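Long-range contacts in PBP5 (Haemophilus influenzae, PDB 3A3J), which removes the terminal D-alanine from the peptide side chains of cell-wall precursors, as a D-alanyl-D-alanine carboxypeptidase of the penicillin-binding protein class: residues A[77-82]-A[180-185]; A[61-66]-A[84-89]. One frame throughout, in Å; residues are numbered along the deposited sequence.

Contact 1 (A[77-82]-A[180-185]); sequences KMFLDL and NKIKQP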
ATOM      1  N   LYS A  77     -18.084  -6.881  13.673  1.00 30.32           N
ATOM      2  CA  LYS A  77     -17.944  -6.227  14.921  1.00 29.75           C
ATOM      3  C   LYS A  77     -17.071  -7.035  15.817  1.00 29.23           C
ATOM      4  O   LYS A  77     -16.956  -8.286  15.667  1.00 30.04           O
ATOM      5  CB  LYS A  77     -19.359  -5.995  15.536  1.00 30.38           C
ATOM      6  CG  LYS A  77     -20.135  -7.253  15.813  1.00 31.45           C
ATOM      7  CD  LYS A  77     -21.679  -7.020  15.748  1.00 37.81           C
ATOM      8  CE  LYS A  77     -22.060  -6.327  17.030  1.00 40.09           C
ATOM      9  NZ  LYS A  77     -23.525  -6.314  17.135  1.00 46.19           N
ATOM     10  N   MET A  78     -16.474  -6.345  16.759  1.00 25.54           N
ATOM     11  CA  MET A  78     -15.680  -7.010  17.744  1.00 26.44           C
ATOM     12  C   MET A  78     -16.444  -7.305  19.076  1.00 27.04           C
ATOM     13  O   MET A  78     -15.921  -7.921  19.986  1.00 24.12           O
ATOM     14  CB  MET A  78     -14.358  -6.254  17.904  1.00 26.49           C
ATOM     15  CG  MET A  78     -14.016  -5.706  19.240  1.00 27.95           C
ATOM     16  SD  MET A  78     -12.478  -4.845  19.039  1.00 27.23           S
ATOM     17  CE  MET A  78     -11.559  -5.315  20.514  1.00 27.20           C
ATOM     18  N   PHE A  79     -17.719  -6.929  19.113  1.00 28.58           N
ATOM     19  CA  PHE A  79     -18.577  -7.060  20.329  1.00 29.30           C
ATOM     20  C   PHE A  79     -18.199  -6.243  21.548  1.00 29.64           C
ATOM     21  O   PHE A  79     -18.109  -6.801  22.642  1.00 30.78           O
ATOM     22  CB  PHE A  79     -18.878  -8.526  20.695  1.00 30.04           C
ATOM     23  CG  PHE A  79     -19.479  -9.300  19.583  1.00 30.10           C
ATOM     24  CD1 PHE A  79     -20.853  -9.372  19.425  1.00 31.05           C
ATOM     25  CD2 PHE A  79     -18.650  -9.957  18.654  1.00 31.04           C
ATOM     26  CE1 PHE A  79     -21.406 -10.076  18.351  1.00 33.14           C
ATOM     27  CE2 PHE A  79     -19.182 -10.665  17.603  1.00 29.84           C
ATOM     28  CZ  PHE A  79     -20.543 -10.748  17.420  1.00 30.33           C
ATOM     29  N   LEU A  80     -18.022  -4.918  21.357  1.00 28.63           N
ATOM     30  CA  LEU A  80     -17.683  -3.973  22.462  1.00 28.35           C
ATOM     31  C   LEU A  80     -18.927  -3.741  23.306  1.00 27.06           C
ATOM     32  O   LEU A  80     -19.973  -3.367  22.756  1.00 25.95           O
ATOM     33  CB  LEU A  80     -17.194  -2.618  21.916  1.00 26.75           C
ATOM     34  CG  LEU A  80     -15.917  -2.665  21.054  1.00 28.96           C
ATOM     35  CD1 LEU A  80     -15.547  -1.276  20.653  1.00 29.50           C
ATOM     36  CD2 LEU A  80     -14.732  -3.349  21.762  1.00 27.38           C
ATOM     37  N   ASP A  81     -18.826  -3.989  24.604  1.00 27.70           N
ATOM     38  CA  ASP A  81     -19.996  -3.785  25.515  1.00 29.16           C
ATOM     39  C   ASP A  81     -19.982  -2.397  26.156  1.00 29.45           C
ATOM     40  O   ASP A  81     -18.925  -1.833  26.455  1.00 28.22           O
ATOM     41  CB  ASP A  81     -20.020  -4.826  26.618  1.00 30.13           C
ATOM     42  CG  ASP A  81     -20.486  -6.153  26.114  1.00 32.78           C
ATOM     43  OD1 ASP A  81     -21.274  -6.172  25.136  1.00 33.77           O
ATOM     44  OD2 ASP A  81     -20.021  -7.161  26.649  1.00 34.30           O
ATOM     45  N   LEU A  82     -21.174  -1.854  26.342  1.00 31.56           N
ATOM     46  CA  LEU A  82     -21.372  -0.530  26.884  1.00 32.70           C
ATOM     47  C   LEU A  82     -20.695  -0.443  28.232  1.00 33.36           C
ATOM     48  O   LEU A  82     -20.701  -1.379  29.010  1.00 34.20           O
ATOM     49  CB  LEU A  82     -22.867  -0.254  27.001  1.00 33.54           C
ATOM     50  CG  LEU A  82     -23.291   1.167  27.372  1.00 36.33           C
ATOM     51  CD1 LEU A  82     -22.788   2.113  26.322  1.00 30.72           C
ATOM     52  CD2 LEU A  82     -24.813   1.314  27.475  1.00 37.19           C
ATOM     53  N   ASN A 180     -13.777 -10.422  24.346  1.00 30.41           N
ATOM     54  CA  ASN A 180     -15.074 -10.576  24.986  1.00 30.55           C
ATOM     55  C   ASN A 180     -15.585 -11.999  24.776  1.00 31.30           C
ATOM     56  O   ASN A 180     -16.736 -12.213  24.412  1.00 30.38           O
ATOM     57  CB  ASN A 180     -16.065  -9.592  24.405  1.00 30.79           C
ATOM     58  CG  ASN A 180     -17.266  -9.355  25.358  1.00 30.36           C
ATOM     59  OD1 ASN A 180     -17.186  -9.723  26.518  1.00 30.51           O
ATOM     60  ND2 ASN A 180     -18.365  -8.810  24.853  1.00 26.63           N
ATOM     61  N   LYS A 181     -14.698 -12.978  24.948  1.00 33.62           N
ATOM     62  CA  LYS A 181     -15.074 -14.409  24.752  1.00 36.29           C
ATOM     63  C   LYS A 181     -15.574 -14.843  23.389  1.00 35.33           C
ATOM     64  O   LYS A 181     -16.028 -15.951  23.301  1.00 36.19           O
ATOM     65  CB  LYS A 181     -16.191 -14.849  25.733  1.00 36.76           C
ATOM     66  CG  LYS A 181     -15.872 -14.591  27.191  1.00 40.43           C
ATOM     67  CD  LYS A 181     -17.084 -14.773  28.128  1.00 44.86           C
ATOM     68  CE  LYS A 181     -16.530 -15.195  29.476  1.00 47.56           C
ATOM     69  NZ  LYS A 181     -15.044 -14.918  29.494  1.00 45.10           N
ATOM     70  N   ILE A 182     -15.553 -13.990  22.360  1.00 34.55           N
ATOM     71  CA  ILE A 182     -15.920 -14.361  21.028  1.00 31.69           C
ATOM     72  C   ILE A 182     -14.587 -14.449  20.194  1.00 32.75           C
ATOM     73  O   ILE A 182     -13.721 -13.566  20.268  1.00 31.84           O
ATOM     74  CB  ILE A 182     -16.812 -13.305  20.423  1.00 32.31           C
ATOM     75  CG1 ILE A 182     -17.921 -12.904  21.422  1.00 36.08           C
ATOM     76  CG2 ILE A 182     -17.348 -13.738  19.059  1.00 28.13           C
ATOM     77  CD1 ILE A 182     -19.150 -13.691  21.305  1.00 36.69           C
ATOM     78  N   LYS A 183     -14.424 -15.574  19.484  1.00 31.86           N
ATOM     79  CA  LYS A 183     -13.302 -15.835  18.642  1.00 31.60           C
ATOM     80  C   LYS A 183     -13.759 -15.661  17.215  1.00 30.31           C
ATOM     81  O   LYS A 183     -14.729 -16.271  16.802  1.00 29.04           O
ATOM     82  CB  LYS A 183     -12.838 -17.264  18.856  1.00 33.47           C
ATOM     83  CG  LYS A 183     -11.485 -17.499  18.226  1.00 37.59           C
ATOM     84  CD  LYS A 183     -11.126 -18.951  18.184  1.00 37.19           C
ATOM     85  CE  LYS A 183      -9.663 -19.035  18.426  1.00 40.48           C
ATOM     86  NZ  LYS A 183      -9.233 -20.345  17.861  1.00 44.69           N
ATOM     87  N   GLN A 184     -13.133 -14.772  16.446  1.00 27.77           N
ATOM     88  CA  GLN A 184     -13.553 -14.714  15.057  1.00 26.92           C
ATOM     89  C   GLN A 184     -12.293 -14.800  14.158  1.00 26.38           C
ATOM     90  O   GLN A 184     -11.156 -14.444  14.566  1.00 27.56           O
ATOM     91  CB  GLN A 184     -14.380 -13.436  14.773  1.00 27.24           C
ATOM     92  CG  GLN A 184     -15.501 -13.096  15.817  1.00 26.31           C
ATOM     93  CD  GLN A 184     -16.131 -11.711  15.508  1.00 28.17           C
ATOM     94  OE1 GLN A 184     -17.136 -11.618  14.800  1.00 28.38           O
ATOM     95  NE2 GLN A 184     -15.480 -10.645  15.948  1.00 28.76           N
ATOM     96  N   PRO A 185     -12.484 -15.284  12.945  1.00 25.31           N
ATOM     97  CA  PRO A 185     -11.315 -15.510  12.049  1.00 25.30           C
ATOM     98  C   PRO A 185     -11.001 -14.258  11.194  1.00 24.45           C
ATOM     99  O   PRO A 185     -11.912 -13.563  10.794  1.00 24.41           O
ATOM    100  CB  PRO A 185     -11.786 -16.648  11.104  1.00 24.45           C
ATOM    101  CG  PRO A 185     -13.274 -16.461  10.990  1.00 24.45           C
ATOM    102  CD  PRO A 185     -13.745 -15.827  12.406  1.00 24.92           C
TER
HETATM  103  O   HOH W   1     -18.710  -9.750  13.453  1.00 43.72           O
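The turn and second strand of the hairpin 176-179/182-185 lie alongside the loop 77-82, where Asn180, Ile182 and Gln184 meet Lys77, Phe79 and Asp81. The two chains run nearly antiparallel but form no sheet; side-chain amides join them instead. Gln184 NE2 gives a hydrogen bond of 2.8 Å to Lys77 O; the acceptor lies close to the Gln184 amide plane, and NE2 lies in the Lys77 carbonyl plane. The other amide branch, OE1, accepts a hydrogen bond from a water that in turn accepts from Lys77 N at 2.9 Å, consistent with NE2 facing the carbonyl and OE1 the water. In the D-alanyl-D-alanine carboxypeptidase domain, probably of the S11 family, the Gln184 side chain sits about 8 Å from that of the active-site Ser99. Phe79 turns its ring edge to Gln184, OE1 being 3.6 Å from CE2, while Lys77 CG covers one face over the centre. Ile182 CG2 approaches CE2 obliquely at 3.9 Å. At the hairpin turn Asn180 has CG anti to its backbone N (chi1 -159°), and ND2 is shared by two acceptors, Phe79 O at 3.0 Å and Asp81 OD2 at 2.9 Å, the latter met from above the carboxylate plane.

Contact 2 (A[61-66]-A[84-89]); sequences VTIGES and TQVSVA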
ATOM      1  N   VAL A  61      -9.725   2.806  26.417  1.00 30.77           N
ATOM      2  CA  VAL A  61     -10.737   3.642  25.829  1.00 29.86           C
ATOM      3  C   VAL A  61     -12.102   3.210  26.385  1.00 30.69           C
ATOM      4  O   VAL A  61     -12.412   2.004  26.403  1.00 29.28           O
ATOM      5  CB  VAL A  61     -10.757   3.443  24.313  1.00 28.72           C
ATOM      6  CG1 VAL A  61     -11.904   4.232  23.597  1.00 28.52           C
ATOM      7  CG2 VAL A  61      -9.435   3.887  23.746  1.00 29.47           C
ATOM      8  N   THR A  62     -12.941   4.180  26.770  1.00 30.54           N
ATOM      9  CA  THR A  62     -14.273   3.875  27.365  1.00 30.17           C
ATOM     10  C   THR A  62     -15.294   3.649  26.324  1.00 28.35           C
ATOM     11  O   THR A  62     -15.456   4.472  25.482  1.00 27.99           O
ATOM     12  CB  THR A  62     -14.765   5.076  28.209  1.00 30.05           C
ATOM     13  OG1 THR A  62     -13.847   5.235  29.262  1.00 31.91           O
ATOM     14  CG2 THR A  62     -16.166   4.805  28.832  1.00 32.45           C
ATOM     15  N   ILE A  63     -15.995   2.532  26.353  1.00 28.68           N
ATOM     16  CA  ILE A  63     -17.013   2.307  25.356  1.00 26.96           C
ATOM     17  C   ILE A  63     -18.341   2.976  25.832  1.00 28.58           C
ATOM     18  O   ILE A  63     -18.858   2.642  26.902  1.00 29.66           O
ATOM     19  CB  ILE A  63     -17.266   0.784  25.200  1.00 26.97           C
ATOM     20  CG1 ILE A  63     -15.963   0.001  25.008  1.00 27.84           C
ATOM     21  CG2 ILE A  63     -18.183   0.498  24.056  1.00 22.56           C
ATOM     22  CD1 ILE A  63     -15.041   0.578  23.905  1.00 28.59           C
ATOM     23  N   GLY A  64     -18.952   3.837  25.034  1.00 28.82           N
ATOM     24  CA  GLY A  64     -20.208   4.463  25.442  1.00 29.65           C
ATOM     25  C   GLY A  64     -21.144   4.158  24.324  1.00 30.02           C
ATOM     26  O   GLY A  64     -20.781   3.360  23.455  1.00 31.05           O
ATOM     27  N   GLU A  65     -22.339   4.728  24.316  1.00 29.26           N
ATOM     28  CA  GLU A  65     -23.336   4.311  23.292  1.00 31.13           C
ATOM     29  C   GLU A  65     -22.926   4.358  21.766  1.00 31.56           C
ATOM     30  O   GLU A  65     -23.545   3.691  20.936  1.00 31.87           O
ATOM     31  CB  GLU A  65     -24.707   4.998  23.520  1.00 29.75           C
ATOM     32  CG  GLU A  65     -25.091   4.983  24.997  1.00 33.40           C
ATOM     33  CD  GLU A  65     -26.570   5.221  25.329  1.00 36.73           C
ATOM     34  OE1 GLU A  65     -27.422   5.309  24.416  1.00 40.50           O
ATOM     35  OE2 GLU A  65     -26.861   5.303  26.551  1.00 38.21           O
ATOM     36  N   SER A  66     -21.953   5.150  21.356  1.00 31.78           N
ATOM     37  CA  SER A  66     -21.717   5.225  19.872  1.00 32.43           C
ATOM     38  C   SER A  66     -20.721   4.125  19.440  1.00 32.01           C
ATOM     39  O   SER A  66     -20.784   3.646  18.346  1.00 33.64           O
ATOM     40  CB  SER A  66     -21.243   6.605  19.406  1.00 32.06           C
ATOM     41  OG  SER A  66     -19.996   6.832  20.037  1.00 33.91           O
ATOM     42  N   THR A  84     -17.558  -0.515  29.178  1.00 35.59           N
ATOM     43  CA  THR A  84     -16.319  -1.164  29.484  1.00 34.07           C
ATOM     44  C   THR A  84     -15.167  -0.285  29.011  1.00 34.35           C
ATOM     45  O   THR A  84     -15.346   0.699  28.319  1.00 33.69           O
ATOM     46  CB  THR A  84     -16.250  -2.497  28.783  1.00 33.51           C
ATOM     47  OG1 THR A  84     -16.357  -2.260  27.359  1.00 35.16           O
ATOM     48  CG2 THR A  84     -17.484  -3.389  29.236  1.00 31.84           C
ATOM     49  N   GLN A  85     -13.981  -0.665  29.411  1.00 34.80           N
ATOM     50  CA  GLN A  85     -12.768  -0.015  29.021  1.00 36.60           C
ATOM     51  C   GLN A  85     -11.940  -0.994  28.194  1.00 35.65           C
ATOM     52  O   GLN A  85     -11.796  -2.145  28.613  1.00 34.41           O
ATOM     53  CB  GLN A  85     -12.022   0.333  30.288  1.00 37.97           C
ATOM     54  CG  GLN A  85     -12.720   1.532  30.942  1.00 42.17           C
ATOM     55  CD  GLN A  85     -11.770   2.637  31.140  1.00 47.44           C
ATOM     56  OE1 GLN A  85     -10.913   2.571  32.023  1.00 50.99           O
ATOM     57  NE2 GLN A  85     -11.861   3.664  30.289  1.00 51.45           N
ATOM     58  N   VAL A  86     -11.426  -0.544  27.034  1.00 34.91           N
ATOM     59  CA  VAL A  86     -10.748  -1.448  26.047  1.00 32.95           C
ATOM     60  C   VAL A  86      -9.477  -0.819  25.483  1.00 32.38           C
ATOM     61  O   VAL A  86      -9.506   0.325  25.039  1.00 32.48           O
ATOM     62  CB  VAL A  86     -11.712  -1.789  24.870  1.00 31.86           C
ATOM     63  CG1 VAL A  86     -11.089  -2.808  23.884  1.00 32.19           C
ATOM     64  CG2 VAL A  86     -12.960  -2.352  25.416  1.00 31.23           C
ATOM     65  N   SER A  87      -8.375  -1.566  25.461  1.00 30.50           N
ATOM     66  CA  SER A  87      -7.120  -0.985  25.008  1.00 30.30           C
ATOM     67  C   SER A  87      -7.090  -0.686  23.494  1.00 29.15           C
ATOM     68  O   SER A  87      -7.785  -1.294  22.670  1.00 28.95           O
ATOM     69  CB  SER A  87      -5.950  -1.889  25.353  1.00 29.55           C
ATOM     70  OG  SER A  87      -6.064  -2.975  24.436  1.00 30.26           O
ATOM     71  N   VAL A  88      -6.294   0.302  23.146  1.00 28.84           N
ATOM     72  CA  VAL A  88      -6.112   0.672  21.765  1.00 27.80           C
ATOM     73  C   VAL A  88      -5.558  -0.559  20.998  1.00 27.19           C
ATOM     74  O   VAL A  88      -6.015  -0.847  19.902  1.00 27.27           O
ATOM     75  CB  VAL A  88      -5.148   1.876  21.687  1.00 27.71           C
ATOM     76  CG1 VAL A  88      -4.468   1.952  20.344  1.00 25.16           C
ATOM     77  CG2 VAL A  88      -5.897   3.207  22.004  1.00 27.78           C
ATOM     78  N   ALA A  89      -4.644  -1.315  21.597  1.00 28.14           N
ATOM     79  CA  ALA A  89      -4.150  -2.602  20.962  1.00 29.07           C
ATOM     80  C   ALA A  89      -5.330  -3.509  20.583  1.00 28.70           C
ATOM     81  O   ALA A  89      -5.465  -3.918  19.437  1.00 29.68           O
ATOM     82  CB  ALA A  89      -3.230  -3.338  21.929  1.00 29.65           C
TER
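The side-chain amide of Gln85 is the flat group that crosses from one strand to the other: its NE2 reaches Thr62 OG1 at 2.7 Å in a weak, bent hydrogen bond (N-H...O angle 124°). Both side chains rise from the same face of the ribbon, and a bend at chi2 (-124°) places CD of Gln85 where NE2 can reach the threonine hydroxyl. Across the backbones, Val61 and Val86 form a hydrogen-bonded pair, with Val61 N to Val86 O and Val86 N to Val61 O both 2.8 Å. Thr62 and Gln85 make the neighbouring non-hydrogen-bonded pair. This is a two-stranded antiparallel ribbon in the carboxypeptidase domain, its strands 60-62 and 85-87 linked by a long loop without helix or strand. Beyond the last bridge Ile63 N still bonds to Thr84 O at 2.8 Å. On the face that carries Val61 and Val86 the contact is apolar, Ile63 CG1 lying 3.8 Å from Val86 CG2. Val61 CG2 is also 4.0 Å from CG2 of Val88, in the first turn of helix 88-98. Leu91 of that helix touches both Val61 and Val86, while His110 of helix 101-112 packs on Val61 and Val88. Ser87 is the N-cap, its OG accepting from Asp90 N. Thr84 OG1, placed between its backbone N and carbonyl carbon (chi1 59°), comes within 3.3 Å of Ile63 CG1, and its polar partner is Asp81 O.

In the fold
The loop between strands 60-62 and 85-87 ties the contacts together: contact 2 pairs the strands at its two ends, while contact 1 joins its 77-82 part to the hairpin 176-179/182-185. Contact 2 is partly buried, with regular backbone bonding and valines packing against helices 88-98 and 101-112. Contact 1 lies at the surface and relies on side-chain amides, a water and one aromatic ring, closer to the active site. Their centres are about 12 Å apart and they touch directly: Leu80 CD1 packs on Ile63 CD1 at 3.8 Å, and Leu82 lies against Gly64 and Glu65.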